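Long-range contacts in putative sugar ABC transporter, substrate-binding protein (Clostridium phytofermentans, PDB 4WZZ), which probably delivers a sugar to an ABC transporter of the cell membrane, and holds alpha-L-rhamnopyranose in the cleft between its two lobes: residues 72-77 against 298-303; 119-124 against 187-192; 138-143 against 153-158; 180-185 against 213-218; 242-247 against 266-271. All blocks are in the same frame, centred on the assembly; numbering follows the deposited sequence.

All five contacts belong to the two-lobed fold of a type I periplasmic binding protein. Contacts 1 and 3 lie in the N-terminal lobe and are buried: contact 1 joins two helices through backbone surfaces, while contact 3 pairs two strands of the central sheet, and they meet where Glu72 and Leu302 pack against Asp143. Contacts 4 and 5 share the four-stranded sheet of the other lobe; contact 5 is largely core, whereas contact 4 is partly exposed along an edge strand. Contact 2, partly buried, bridges the lobes with threonine hydroxyls and a water. Contacts 2 and 3 both reach the rhamnose; contacts 4 and 5 stand back from it.

Contact 1 (72-77 against 298-303); sequences ESEGYK and NPIQLG
The carbonyl oxygen Glu72 O is gripped from two sources: Tyr76 N donates the intrahelical hydrogen bond at 3.1 Å, and Gly303 CA of the facing helix offers a C-H at 3.4 Å. This is glycine-mediated close packing of two helices, 67-82 and 299-315, in the N-terminal lobe of a type I periplasmic binding protein fold. The short helical segments run in the same general sense but are inclined, with a signed crossing angle of -41°, and their axes approach to 6.4 Å. The absence of a side chain on Gly75 and Gly303 lets Ile300 O and Glu72 O come up against their CA atoms. Three further CA-H...O contacts follow: Glu72 CA to Pro299 O (3.3 Å), Gly75 CA to Ile300 O, and Tyr76 CA to Gly303 O. Asn298 caps the second helix, its OD1 accepting from Gln301 N and weakly from Ile300 N.

Ile300 CG2 rests on Gly75 CA at 3.7 Å, while Tyr76 sends its hydroxyl to Ser310. Glu72 holds CG anti to the backbone N (chi1 -177°), and its extended chain runs alongside Leu302, pointing the same way, until OE1 comes within 3.5 Å of Leu302 CD2.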
# COMPACT_ATOMS: atom_id res chain seq x y z
N GLU A 72 7.95 0.44 -6.06
CA GLU A 72 7.99 1.59 -5.18
C GLU A 72 9.43 2.08 -4.99
O GLU A 72 9.73 3.27 -5.12
CB GLU A 72 7.40 1.15 -3.84
CG GLU A 72 7.26 2.20 -2.77
CD GLU A 72 6.68 1.56 -1.54
OE1 GLU A 72 5.46 1.69 -1.33
OE2 GLU A 72 7.42 0.83 -0.84
N SER A 73 10.32 1.16 -4.71
CA SER A 73 11.70 1.55 -4.47
C SER A 73 12.40 2.02 -5.76
O SER A 73 13.24 2.91 -5.71
CB SER A 73 12.47 0.40 -3.77
OG SER A 73 12.51 -0.75 -4.59
N GLU A 74 12.01 1.45 -6.90
CA GLU A 74 12.52 1.88 -8.20
C GLU A 74 12.17 3.35 -8.47
O GLU A 74 13.02 4.14 -8.90
CB GLU A 74 11.91 1.00 -9.30
CG GLU A 74 12.16 1.48 -10.73
CD GLU A 74 11.23 0.80 -11.75
OE1 GLU A 74 11.04 -0.44 -11.66
OE2 GLU A 74 10.69 1.51 -12.63
N GLY A 75 10.92 3.71 -8.21
CA GLY A 75 10.44 5.06 -8.44
C GLY A 75 11.13 6.04 -7.52
O GLY A 75 11.41 7.17 -7.90
N TYR A 76 11.40 5.60 -6.29
CA TYR A 76 12.06 6.44 -5.30
C TYR A 76 13.51 6.70 -5.74
O TYR A 76 13.98 7.85 -5.80
CB TYR A 76 12.05 5.77 -3.93
CG TYR A 76 12.49 6.67 -2.79
CD1 TYR A 76 11.59 7.48 -2.13
CD2 TYR A 76 13.82 6.70 -2.40
CE1 TYR A 76 12.02 8.33 -1.10
CE2 TYR A 76 14.25 7.52 -1.38
CZ TYR A 76 13.34 8.33 -0.73
OH TYR A 76 13.80 9.15 0.27
N LYS A 77 14.21 5.62 -6.06
CA LYS A 77 15.60 5.68 -6.49
C LYS A 77 15.74 6.53 -7.75
O LYS A 77 16.66 7.33 -7.88
CB LYS A 77 16.15 4.28 -6.72
CG LYS A 77 17.54 4.25 -7.36
CD LYS A 77 17.97 2.82 -7.58
CE LYS A 77 19.30 2.72 -8.31
NZ LYS A 77 20.29 1.86 -7.59
N ASN A 298 -0.34 4.01 -8.83
CA ASN A 298 0.95 3.73 -9.43
C ASN A 298 2.04 3.68 -8.37
O ASN A 298 2.40 4.73 -7.81
CB ASN A 298 1.27 4.79 -10.50
CG ASN A 298 2.52 4.47 -11.29
OD1 ASN A 298 3.46 3.88 -10.77
ND2 ASN A 298 2.55 4.89 -12.55
N PRO A 299 2.58 2.48 -8.09
CA PRO A 299 3.58 2.38 -7.02
C PRO A 299 4.89 3.09 -7.36
O PRO A 299 5.63 3.52 -6.47
CB PRO A 299 3.80 0.88 -6.86
CG PRO A 299 3.44 0.31 -8.21
CD PRO A 299 2.34 1.19 -8.76
N ILE A 300 5.19 3.19 -8.65
CA ILE A 300 6.38 3.89 -9.09
C ILE A 300 6.24 5.38 -8.77
O ILE A 300 7.14 6.02 -8.22
CB ILE A 300 6.62 3.70 -10.59
CG1 ILE A 300 6.75 2.21 -10.91
CG2 ILE A 300 7.87 4.45 -11.02
CD1 ILE A 300 6.80 1.91 -12.37
N GLN A 301 5.08 5.94 -9.09
CA GLN A 301 4.81 7.33 -8.78
C GLN A 301 4.70 7.58 -7.28
O GLN A 301 5.08 8.67 -6.81
CB GLN A 301 3.55 7.81 -9.51
CG GLN A 301 3.75 7.87 -11.01
CD GLN A 301 2.53 8.36 -11.77
OE1 GLN A 301 1.41 8.08 -11.40
NE2 GLN A 301 2.76 9.07 -12.86
N LEU A 302 4.24 6.59 -6.52
CA LEU A 302 4.23 6.71 -5.06
C LEU A 302 5.68 6.90 -4.63
O LEU A 302 6.00 7.78 -3.81
CB LEU A 302 3.63 5.48 -4.39
CG LEU A 302 3.70 5.49 -2.86
CD1 LEU A 302 2.92 6.68 -2.29
CD2 LEU A 302 3.17 4.20 -2.24
N GLY A 303 6.56 6.08 -5.19
CA GLY A 303 7.98 6.21 -4.89
C GLY A 303 8.53 7.55 -5.36
O GLY A 303 9.30 8.18 -4.63

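Contact 2 (119-124 against 187-192). With RAM (alpha-L-rhamnopyranose), chain B.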
# COMPACT_ATOMS: atom_id res chain seq x y z
N ALA A 119 5.97 1.27 6.92
CA ALA A 119 6.00 0.63 8.22
C ALA A 119 5.33 -0.72 8.30
O ALA A 119 4.20 -0.88 7.82
CB ALA A 119 5.37 1.56 9.28
N ASN A 120 6.00 -1.66 8.93
CA ASN A 120 5.41 -2.98 9.21
C ASN A 120 4.65 -3.00 10.53
O ASN A 120 3.97 -3.98 10.85
CB ASN A 120 6.49 -4.05 9.22
CG ASN A 120 7.01 -4.35 7.83
OD1 ASN A 120 6.30 -4.19 6.84
ND2 ASN A 120 8.26 -4.78 7.75
N ASP A 121 4.78 -1.93 11.29
CA ASP A 121 4.07 -1.78 12.56
C ASP A 121 4.02 -0.29 12.84
O ASP A 121 4.98 0.44 12.54
CB ASP A 121 4.81 -2.52 13.68
CG ASP A 121 4.04 -2.51 15.01
OD1 ASP A 121 4.01 -1.47 15.70
OD2 ASP A 121 3.50 -3.58 15.38
N THR A 122 2.91 0.17 13.39
CA THR A 122 2.67 1.59 13.49
C THR A 122 3.54 2.21 14.59
O THR A 122 3.96 3.37 14.47
CB THR A 122 1.18 1.84 13.79
OG1 THR A 122 0.39 0.91 13.04
CG2 THR A 122 0.81 3.25 13.42
N ASP A 123 3.81 1.43 15.63
CA ASP A 123 4.44 1.94 16.85
C ASP A 123 5.83 1.37 17.19
O ASP A 123 6.64 2.03 17.84
CB ASP A 123 3.51 1.67 18.03
CG ASP A 123 2.22 2.47 17.95
OD1 ASP A 123 2.23 3.62 17.47
OD2 ASP A 123 1.18 1.94 18.38
N ALA A 124 6.08 0.14 16.78
CA ALA A 124 7.29 -0.59 17.18
C ALA A 124 8.57 0.04 16.64
O ALA A 124 9.65 -0.16 17.20
CB ALA A 124 7.19 -2.05 16.75
N ALA A 187 0.31 -8.47 6.83
CA ALA A 187 0.67 -8.64 8.24
C ALA A 187 -0.41 -8.03 9.11
O ALA A 187 -0.97 -6.98 8.77
CB ALA A 187 2.00 -7.98 8.54
N SER A 188 -0.68 -8.65 10.25
CA SER A 188 -1.68 -8.16 11.19
C SER A 188 -1.30 -6.81 11.81
O SER A 188 -2.14 -6.12 12.36
CB SER A 188 -1.91 -9.20 12.30
OG SER A 188 -0.75 -9.34 13.11
N THR A 189 -0.02 -6.46 11.73
CA THR A 189 0.48 -5.20 12.26
C THR A 189 0.62 -4.09 11.22
O THR A 189 0.94 -2.95 11.59
CB THR A 189 1.86 -5.42 12.89
OG1 THR A 189 2.71 -6.06 11.94
CG2 THR A 189 1.74 -6.31 14.13
N ALA A 190 0.38 -4.39 9.95
CA ALA A 190 0.62 -3.43 8.88
C ALA A 190 -0.35 -2.27 8.99
O ALA A 190 -1.57 -2.44 8.96
CB ALA A 190 0.47 -4.10 7.52
N THR A 191 0.20 -1.08 9.11
CA THR A 191 -0.62 0.10 9.30
C THR A 191 -1.60 0.31 8.17
O THR A 191 -2.76 0.63 8.43
CB THR A 191 0.28 1.36 9.42
OG1 THR A 191 1.35 1.05 10.31
CG2 THR A 191 -0.53 2.55 9.91
N ASN A 192 -1.14 0.16 6.93
CA ASN A 192 -2.04 0.45 5.81
C ASN A 192 -3.21 -0.52 5.72
O ASN A 192 -4.37 -0.08 5.65
CB ASN A 192 -1.32 0.61 4.45
CG ASN A 192 -0.44 -0.56 4.08
OD1 ASN A 192 -0.22 -1.49 4.85
ND2 ASN A 192 0.12 -0.48 2.86
C1 RAM B . 1.31 -5.02 -0.68
C2 RAM B . 1.91 -4.24 0.48
C3 RAM B . 1.73 -2.73 0.33
C4 RAM B . 0.29 -2.39 -0.04
C5 RAM B . -0.17 -3.22 -1.24
C6 RAM B . -1.63 -2.98 -1.57
O1 RAM B . 2.10 -4.81 -1.81
O2 RAM B . 1.28 -4.71 1.63
O3 RAM B . 2.14 -2.13 1.55
O4 RAM B . 0.18 -1.00 -0.33
O5 RAM B . -0.00 -4.59 -0.99
O HOH W 1 0.73 -1.87 14.02
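Thr189 and Thr191 each bring a hydroxyl to the 119-124 loop. Thr189 OG1 donates to Asn120 O at 2.7 Å, arriving nearly along the C=O axis; its chi1 of 53° sets the hydroxyl between the backbone N and the carbonyl carbon, facing that oxygen. Thr122 OG1 and Thr191 OG1 hydrogen-bond at 2.9 Å, their side chains meeting at about a right angle, and Thr191 OG1 is also bonded to Ala145 O.

A water supplies the third polar link, donating to Thr189 O at 2.7 Å and accepting from Thr122 N at 3.1 Å. The packing is slight: the methyls Thr122 CG2 and Thr191 CG2 lie 3.8 Å apart, and the carboxylate oxygen Asp121 OD2 comes to 3.5 Å from Thr189 CG2.

Asp121 OD1 accepts from Asp123 N, closing an Asx turn, and from Ala124 N, completing an Asx motif; the two come from opposite faces of the carboxylate plane. Ala187 to Ala190 make a type I turn, with Ala190 as N-cap of helix 191-203.

In the first turn of that helix Asn192 ND2 donates to rhamnose O3 at 2.9 Å, beside a lobe-to-lobe contact consistent with the closed, sugar-bound state of a periplasmic binding protein.

Contact 3 (138-143 against 153-158); sequences HVLSLD and VFVNQA. With RAM (alpha-L-rhamnopyranose), chain B.
Asp143 and Gln157, two residues of the rhamnose pocket, meet at the C-terminal ends of parallel strands 138-142 and 154-156. Asp143 spreads its carboxylate over two neighbouring hydroxyls of the ligand: OD1 accepts from rhamnose O4 at 2.7 Å and OD2 from O3 at 2.6 Å. Gln157 NE2 also donates to Asp143 OD1, at 2.9 Å, meeting it on the anti side with the amide and carboxylate planes only 13° apart. Tyr68 OH is a further partner of OD1, so rotation of the carboxylate is well restrained. With chi1 at 42° and a bend at chi2, the Gln157 chain folds back to lay its amide beside Asp143. The carboxylate of Glu72 also lies close to Asp143 OD2, and two like charges so near would probably raise the proton affinity of one of the two acids.

Behind the site runs the parallel ladder of the N-terminal lobe's sheet, its strands linked by a short connection without a helix. Ser141 N bonds to Val153 O, Val155 N to Ser141 O at 2.7 Å, and Asp143 N to Val155 O. On one face of the sheet Leu142 and Val155 pack CB to CB, with Leu140 CD2 also 4.1 Å from Val155 CG2; helix 299-315 covers this side. Here too Leu140 and Val153 lie side by side, Leu140 CD1 reaching Val153 CG1 at 3.9 Å. On the other face the Phe154 ring presents its edge to Ser141 OG, CD1 standing 3.4 Å from the hydroxyl, which itself bonds to Ile117 O.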
# COMPACT_ATOMS: atom_id res chain seq x y z
N HIS A 138 16.27 13.07 8.62
CA HIS A 138 14.89 13.33 8.26
C HIS A 138 14.17 12.00 8.09
O HIS A 138 14.61 11.17 7.31
CB HIS A 138 14.80 14.10 6.95
CG HIS A 138 15.40 15.47 7.03
ND1 HIS A 138 14.67 16.58 7.38
CD2 HIS A 138 16.66 15.91 6.78
CE1 HIS A 138 15.45 17.65 7.38
NE2 HIS A 138 16.67 17.27 7.01
N VAL A 139 13.06 11.82 8.80
CA VAL A 139 12.26 10.61 8.60
C VAL A 139 10.94 10.92 7.91
O VAL A 139 10.17 11.77 8.36
CB VAL A 139 11.98 9.89 9.92
CG1 VAL A 139 11.12 8.63 9.66
CG2 VAL A 139 13.28 9.51 10.61
N LEU A 140 10.69 10.22 6.81
CA LEU A 140 9.46 10.32 6.04
C LEU A 140 8.88 8.91 5.97
O LEU A 140 9.61 7.93 6.05
CB LEU A 140 9.79 10.83 4.63
CG LEU A 140 8.72 10.86 3.55
CD1 LEU A 140 8.94 12.04 2.63
CD2 LEU A 140 8.72 9.55 2.76
N SER A 141 7.56 8.80 5.86
CA SER A 141 6.95 7.49 5.73
C SER A 141 6.16 7.47 4.43
O SER A 141 5.68 8.52 3.99
CB SER A 141 6.08 7.24 6.96
OG SER A 141 5.44 5.99 6.93
N LEU A 142 6.04 6.29 3.81
CA LEU A 142 5.23 6.10 2.61
C LEU A 142 4.56 4.73 2.66
O LEU A 142 5.05 3.83 3.33
CB LEU A 142 6.04 6.24 1.31
CG LEU A 142 6.91 5.06 0.86
CD1 LEU A 142 7.45 5.28 -0.55
CD2 LEU A 142 8.06 4.84 1.83
N ASP A 143 3.46 4.60 1.92
CA ASP A 143 2.78 3.31 1.67
C ASP A 143 2.05 2.82 2.91
O ASP A 143 0.85 2.53 2.87
CB ASP A 143 3.78 2.27 1.17
CG ASP A 143 3.14 0.93 0.85
OD1 ASP A 143 2.09 0.91 0.18
OD2 ASP A 143 3.72 -0.08 1.27
N VAL A 153 6.26 13.45 7.89
CA VAL A 153 5.10 13.42 7.00
C VAL A 153 4.90 12.00 6.46
O VAL A 153 5.85 11.23 6.41
CB VAL A 153 5.27 14.40 5.83
CG1 VAL A 153 6.40 13.96 4.88
CG2 VAL A 153 3.93 14.60 5.10
N PHE A 154 3.66 11.68 6.09
CA PHE A 154 3.32 10.40 5.46
C PHE A 154 2.90 10.63 4.02
O PHE A 154 2.13 11.55 3.73
CB PHE A 154 2.18 9.71 6.21
CG PHE A 154 1.75 8.39 5.61
CD1 PHE A 154 2.67 7.38 5.44
CD2 PHE A 154 0.43 8.16 5.24
CE1 PHE A 154 2.32 6.17 4.90
CE2 PHE A 154 0.07 6.95 4.69
CZ PHE A 154 1.03 5.95 4.52
N VAL A 155 3.42 9.82 3.12
CA VAL A 155 3.04 9.91 1.71
C VAL A 155 2.11 8.75 1.45
O VAL A 155 2.53 7.59 1.45
CB VAL A 155 4.24 9.88 0.76
CG1 VAL A 155 3.77 10.03 -0.68
CG2 VAL A 155 5.20 11.00 1.11
N ASN A 156 0.84 9.09 1.24
CA ASN A 156 -0.26 8.10 1.14
C ASN A 156 -0.67 7.94 -0.32
O ASN A 156 -0.87 8.95 -1.03
CB ASN A 156 -1.46 8.59 1.96
CG ASN A 156 -2.39 7.47 2.40
OD1 ASN A 156 -2.32 6.35 1.89
ND2 ASN A 156 -3.29 7.78 3.35
N GLN A 157 -0.75 6.69 -0.79
CA GLN A 157 -1.11 6.36 -2.17
C GLN A 157 -2.48 6.87 -2.57
O GLN A 157 -2.71 7.22 -3.72
CB GLN A 157 -1.06 4.85 -2.37
CG GLN A 157 -1.67 4.03 -1.22
CD GLN A 157 -0.64 3.55 -0.24
OE1 GLN A 157 0.01 4.35 0.42
NE2 GLN A 157 -0.46 2.24 -0.15
N ALA A 158 -3.40 6.91 -1.62
CA ALA A 158 -4.76 7.37 -1.90
C ALA A 158 -5.40 7.67 -0.57
O ALA A 158 -4.89 7.27 0.46
CB ALA A 158 -5.55 6.31 -2.66
C1 RAM B . 1.31 -5.02 -0.68
C2 RAM B . 1.91 -4.24 0.48
C3 RAM B . 1.73 -2.73 0.33
C4 RAM B . 0.29 -2.39 -0.04
C5 RAM B . -0.17 -3.22 -1.24
C6 RAM B . -1.63 -2.98 -1.57
O1 RAM B . 2.10 -4.81 -1.81
O2 RAM B . 1.28 -4.71 1.63
O3 RAM B . 2.14 -2.13 1.55
O4 RAM B . 0.18 -1.00 -0.33
O5 RAM B . -0.00 -4.59 -0.99
O HOH W 2 -1.54 3.93 3.32

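Contact 4 (180-185 against 213-218)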
# COMPACT_ATOMS: atom_id res chain seq x y z
N ASP A 180 -21.88 -13.59 2.35
CA ASP A 180 -20.71 -13.60 3.21
C ASP A 180 -19.48 -13.19 2.44
O ASP A 180 -19.33 -13.50 1.24
CB ASP A 180 -20.49 -14.99 3.78
CG ASP A 180 -21.57 -15.44 4.73
OD1 ASP A 180 -22.26 -14.61 5.36
OD2 ASP A 180 -21.72 -16.66 4.85
N TRP A 181 -18.58 -12.47 3.10
CA TRP A 181 -17.31 -12.13 2.50
C TRP A 181 -16.25 -12.13 3.58
O TRP A 181 -16.55 -12.17 4.78
CB TRP A 181 -17.39 -10.80 1.75
CG TRP A 181 -17.66 -9.59 2.62
CD1 TRP A 181 -18.85 -9.23 3.18
CD2 TRP A 181 -16.71 -8.61 3.01
NE1 TRP A 181 -18.69 -8.06 3.89
CE2 TRP A 181 -17.39 -7.65 3.79
CE3 TRP A 181 -15.35 -8.42 2.75
CZ2 TRP A 181 -16.74 -6.55 4.34
CZ3 TRP A 181 -14.72 -7.32 3.27
CH2 TRP A 181 -15.42 -6.40 4.07
N ALA A 182 -14.99 -12.17 3.15
CA ALA A 182 -13.87 -12.21 4.07
C ALA A 182 -12.75 -11.31 3.58
O ALA A 182 -12.64 -11.02 2.39
CB ALA A 182 -13.36 -13.64 4.23
N VAL A 183 -11.92 -10.86 4.52
CA VAL A 183 -10.71 -10.13 4.18
C VAL A 183 -9.50 -11.03 4.30
O VAL A 183 -9.31 -11.71 5.32
CB VAL A 183 -10.48 -8.95 5.12
CG1 VAL A 183 -9.12 -8.32 4.86
CG2 VAL A 183 -11.65 -7.94 4.99
N LEU A 184 -8.68 -11.04 3.26
CA LEU A 184 -7.35 -11.65 3.32
C LEU A 184 -6.38 -10.48 3.32
O LEU A 184 -6.17 -9.82 2.29
CB LEU A 184 -7.09 -12.54 2.09
CG LEU A 184 -5.67 -13.08 1.97
CD1 LEU A 184 -5.36 -13.99 3.15
CD2 LEU A 184 -5.49 -13.85 0.65
N SER A 185 -5.84 -10.22 4.50
CA SER A 185 -4.93 -9.09 4.68
C SER A 185 -3.47 -9.52 4.54
O SER A 185 -3.17 -10.67 4.17
CB SER A 185 -5.16 -8.47 6.06
OG SER A 185 -4.55 -7.21 6.16
N ASN A 213 -22.26 -9.86 4.98
CA ASN A 213 -21.75 -10.29 6.28
C ASN A 213 -20.25 -10.55 6.20
O ASN A 213 -19.82 -11.45 5.49
CB ASN A 213 -22.48 -11.53 6.75
CG ASN A 213 -21.98 -12.02 8.10
OD1 ASN A 213 -22.04 -11.30 9.11
ND2 ASN A 213 -21.48 -13.24 8.13
N LEU A 214 -19.48 -9.75 6.92
CA LEU A 214 -18.04 -9.94 7.01
C LEU A 214 -17.74 -11.05 8.00
O LEU A 214 -18.05 -10.93 9.20
CB LEU A 214 -17.36 -8.64 7.46
CG LEU A 214 -15.86 -8.76 7.71
CD1 LEU A 214 -15.08 -9.32 6.50
CD2 LEU A 214 -15.30 -7.41 8.11
N ILE A 215 -17.18 -12.16 7.52
CA ILE A 215 -16.92 -13.31 8.39
C ILE A 215 -15.68 -13.14 9.23
O ILE A 215 -15.56 -13.76 10.28
CB ILE A 215 -16.87 -14.64 7.62
CG1 ILE A 215 -15.61 -14.74 6.77
CG2 ILE A 215 -18.11 -14.80 6.77
CD1 ILE A 215 -15.52 -16.05 6.00
N GLY A 216 -14.75 -12.32 8.78
CA GLY A 216 -13.56 -12.05 9.53
C GLY A 216 -12.37 -11.69 8.68
O GLY A 216 -12.47 -11.62 7.45
N VAL A 217 -11.26 -11.46 9.37
CA VAL A 217 -10.02 -11.03 8.76
C VAL A 217 -8.96 -12.11 8.95
O VAL A 217 -8.70 -12.56 10.09
CB VAL A 217 -9.50 -9.72 9.38
CG1 VAL A 217 -8.20 -9.29 8.68
CG2 VAL A 217 -10.56 -8.63 9.29
N TYR A 218 -8.35 -12.50 7.84
CA TYR A 218 -7.27 -13.49 7.81
C TYR A 218 -5.97 -12.82 7.39
O TYR A 218 -6.00 -11.84 6.66
CB TYR A 218 -7.61 -14.61 6.82
CG TYR A 218 -8.82 -15.44 7.22
CD1 TYR A 218 -10.10 -14.91 7.17
CD2 TYR A 218 -8.68 -16.76 7.62
CE1 TYR A 218 -11.21 -15.67 7.51
CE2 TYR A 218 -9.78 -17.53 7.97
CZ TYR A 218 -11.04 -16.97 7.93
OH TYR A 218 -12.12 -17.74 8.27
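Over one face of the Trp181 indole sits Leu214, whose CD1 makes a CH-pi contact 3.6 Å from the centroid of the six-membered ring and just 3° off its normal. A chi1 of 64°, with CG between the backbone N and the carbonyl carbon, puts the indole there. The Tyr218 ring turns its edge to Val183 O. Near the N-terminal ends of the strands the Asp180 carboxylate and Asn213 amide lie side by side with their planes 63° apart, and Asn213 ND2 donates to Asp180 OD1 at 3.2 Å from above the carboxylate plane.

These are parallel strands of the beta-alpha-beta unit 179-185, 191-203, 212-219. Trp181 O accepts from Ile215 N at 2.8 Å and Val183 N bonds to Gly216 O at 3.1 Å; between them the register slips by one residue, a beta bulge. There Gly216 adopts a backbone conformation that by itself calls for glycine. Tyr218 N to Val183 O and Ser185 N to Tyr218 O restore the ladder.

Ala182 CB meets Ile215 CG1 at 3.6 Å, and Val183 CG1 meets Val217 CG1. The pairing therefore rests on backbone bonds and apolar packing rather than on charge, and the cross-strand side-chain hydrogen bond falls at the more exposed Asp180-Asn213 end.

Contact 5 (242-247 against 266-271)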
# COMPACT_ATOMS: atom_id res chain seq x y z
N LYS A 242 -19.06 -15.54 -0.79
CA LYS A 242 -19.31 -14.98 -2.11
C LYS A 242 -18.13 -14.19 -2.65
O LYS A 242 -17.90 -14.17 -3.85
CB LYS A 242 -20.55 -14.09 -2.06
CG LYS A 242 -21.82 -14.85 -1.74
CD LYS A 242 -22.13 -15.86 -2.82
CE LYS A 242 -23.06 -16.98 -2.30
NZ LYS A 242 -23.44 -17.96 -3.37
N VAL A 243 -17.41 -13.48 -1.76
CA VAL A 243 -16.33 -12.61 -2.17
C VAL A 243 -15.20 -12.66 -1.15
O VAL A 243 -15.44 -12.61 0.07
CB VAL A 243 -16.78 -11.13 -2.28
CG1 VAL A 243 -15.65 -10.27 -2.81
CG2 VAL A 243 -18.02 -11.01 -3.16
N ILE A 244 -13.98 -12.76 -1.67
CA ILE A 244 -12.76 -12.52 -0.89
C ILE A 244 -12.23 -11.15 -1.29
O ILE A 244 -12.08 -10.85 -2.47
CB ILE A 244 -11.70 -13.61 -1.12
CG1 ILE A 244 -12.21 -14.97 -0.59
CG2 ILE A 244 -10.40 -13.26 -0.42
CD1 ILE A 244 -11.32 -16.15 -1.01
N CYS A 245 -12.00 -10.30 -0.30
CA CYS A 245 -11.41 -9.00 -0.51
C CYS A 245 -10.00 -9.06 0.04
O CYS A 245 -9.79 -9.29 1.23
CB CYS A 245 -12.22 -7.91 0.21
SG CYS A 245 -11.42 -6.30 -0.01
N ALA A 246 -9.02 -8.90 -0.85
CA ALA A 246 -7.60 -9.02 -0.50
C ALA A 246 -6.87 -7.68 -0.74
O ALA A 246 -6.36 -7.41 -1.85
CB ALA A 246 -6.95 -10.15 -1.35
N PRO A 247 -6.82 -6.82 0.30
CA PRO A 247 -6.19 -5.49 0.10
C PRO A 247 -4.67 -5.55 0.26
O PRO A 247 -4.06 -4.85 1.09
CB PRO A 247 -6.82 -4.65 1.21
CG PRO A 247 -7.02 -5.67 2.32
CD PRO A 247 -7.52 -6.89 1.59
N GLY A 266 -16.01 -19.23 -10.90
CA GLY A 266 -17.40 -18.94 -11.20
C GLY A 266 -18.28 -18.80 -9.97
O GLY A 266 -19.40 -18.31 -10.08
N LYS A 267 -17.79 -19.23 -8.81
CA LYS A 267 -18.58 -19.27 -7.57
C LYS A 267 -18.10 -18.30 -6.48
O LYS A 267 -18.91 -17.71 -5.76
CB LYS A 267 -18.56 -20.68 -6.96
CG LYS A 267 -19.08 -21.76 -7.85
CD LYS A 267 -20.47 -21.47 -8.35
CE LYS A 267 -21.50 -21.57 -7.24
NZ LYS A 267 -22.84 -21.93 -7.81
N VAL A 268 -16.79 -18.17 -6.33
CA VAL A 268 -16.23 -17.26 -5.35
C VAL A 268 -15.48 -16.21 -6.11
O VAL A 268 -14.56 -16.53 -6.89
CB VAL A 268 -15.24 -17.97 -4.38
CG1 VAL A 268 -14.66 -16.98 -3.38
CG2 VAL A 268 -15.93 -19.13 -3.67
N LYS A 269 -15.87 -14.96 -5.92
CA LYS A 269 -15.25 -13.87 -6.61
C LYS A 269 -14.24 -13.18 -5.71
O LYS A 269 -14.20 -13.37 -4.47
CB LYS A 269 -16.30 -12.89 -7.11
CG LYS A 269 -17.28 -13.46 -8.15
CD LYS A 269 -16.53 -13.99 -9.38
CE LYS A 269 -17.43 -14.35 -10.51
NZ LYS A 269 -16.63 -14.79 -11.67
N LEU A 270 -13.38 -12.42 -6.35
CA LEU A 270 -12.20 -11.86 -5.71
C LEU A 270 -12.08 -10.39 -6.10
O LEU A 270 -12.23 -10.04 -7.26
CB LEU A 270 -10.97 -12.60 -6.20
CG LEU A 270 -9.60 -12.17 -5.66
CD1 LEU A 270 -9.53 -12.34 -4.15
CD2 LEU A 270 -8.51 -12.97 -6.35
N THR A 271 -11.81 -9.54 -5.12
CA THR A 271 -11.39 -8.17 -5.39
C THR A 271 -10.35 -7.76 -4.35
O THR A 271 -9.93 -8.57 -3.51
CB THR A 271 -12.58 -7.19 -5.48
OG1 THR A 271 -12.14 -5.94 -6.03
CG2 THR A 271 -13.21 -6.96 -4.12
O HOH W 3 -19.73 -15.17 -5.71
O HOH W 4 -21.56 -18.29 -5.38
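Ile244 lies against the neighbouring strand along much of its length. Its CB and its CG2 branch both meet Leu270 CD1, CB at 3.9 Å; the other branch, with CG1 anti to the carbonyl carbon (chi1 -65°), carries CD1 over to Val268 CG1 at 4.2 Å. Leu270 crosses it at a slant, its CD1 also lying 3.4 Å from Ile244 O, and touches Ala246 CB beyond.

Four backbone bonds hold the parallel pair: Lys269 N to Lys242 O, Ile244 N to Lys269 O (2.9 Å), Thr271 N to Ile244 O, and Ala246 N to Thr271 O (2.8 Å). Ahead of the ladder two waters bridge the segments: one molecule donates to both Lys242 O and Lys267 O, and a second accepts from Lys242 NZ at 2.8 Å while donating to Lys267 O. The other polar ends look elsewhere, Lys269 NZ to Ser265 O and His289 O, and Thr271 OG1 to Tyr293 O.

The strands belong to the beta-alpha-beta unit 243-246, 249-261, 269-272. Helix 249-261 covers the face of Leu270 and Ala246, whereas helix 160-174 packs on the face of Cys245, Lys269 and Thr271. Strand 243-246 is hydrogen-bonded on its far side to strand 179-185, and 269-272 forms an outer edge of the four-stranded sheet.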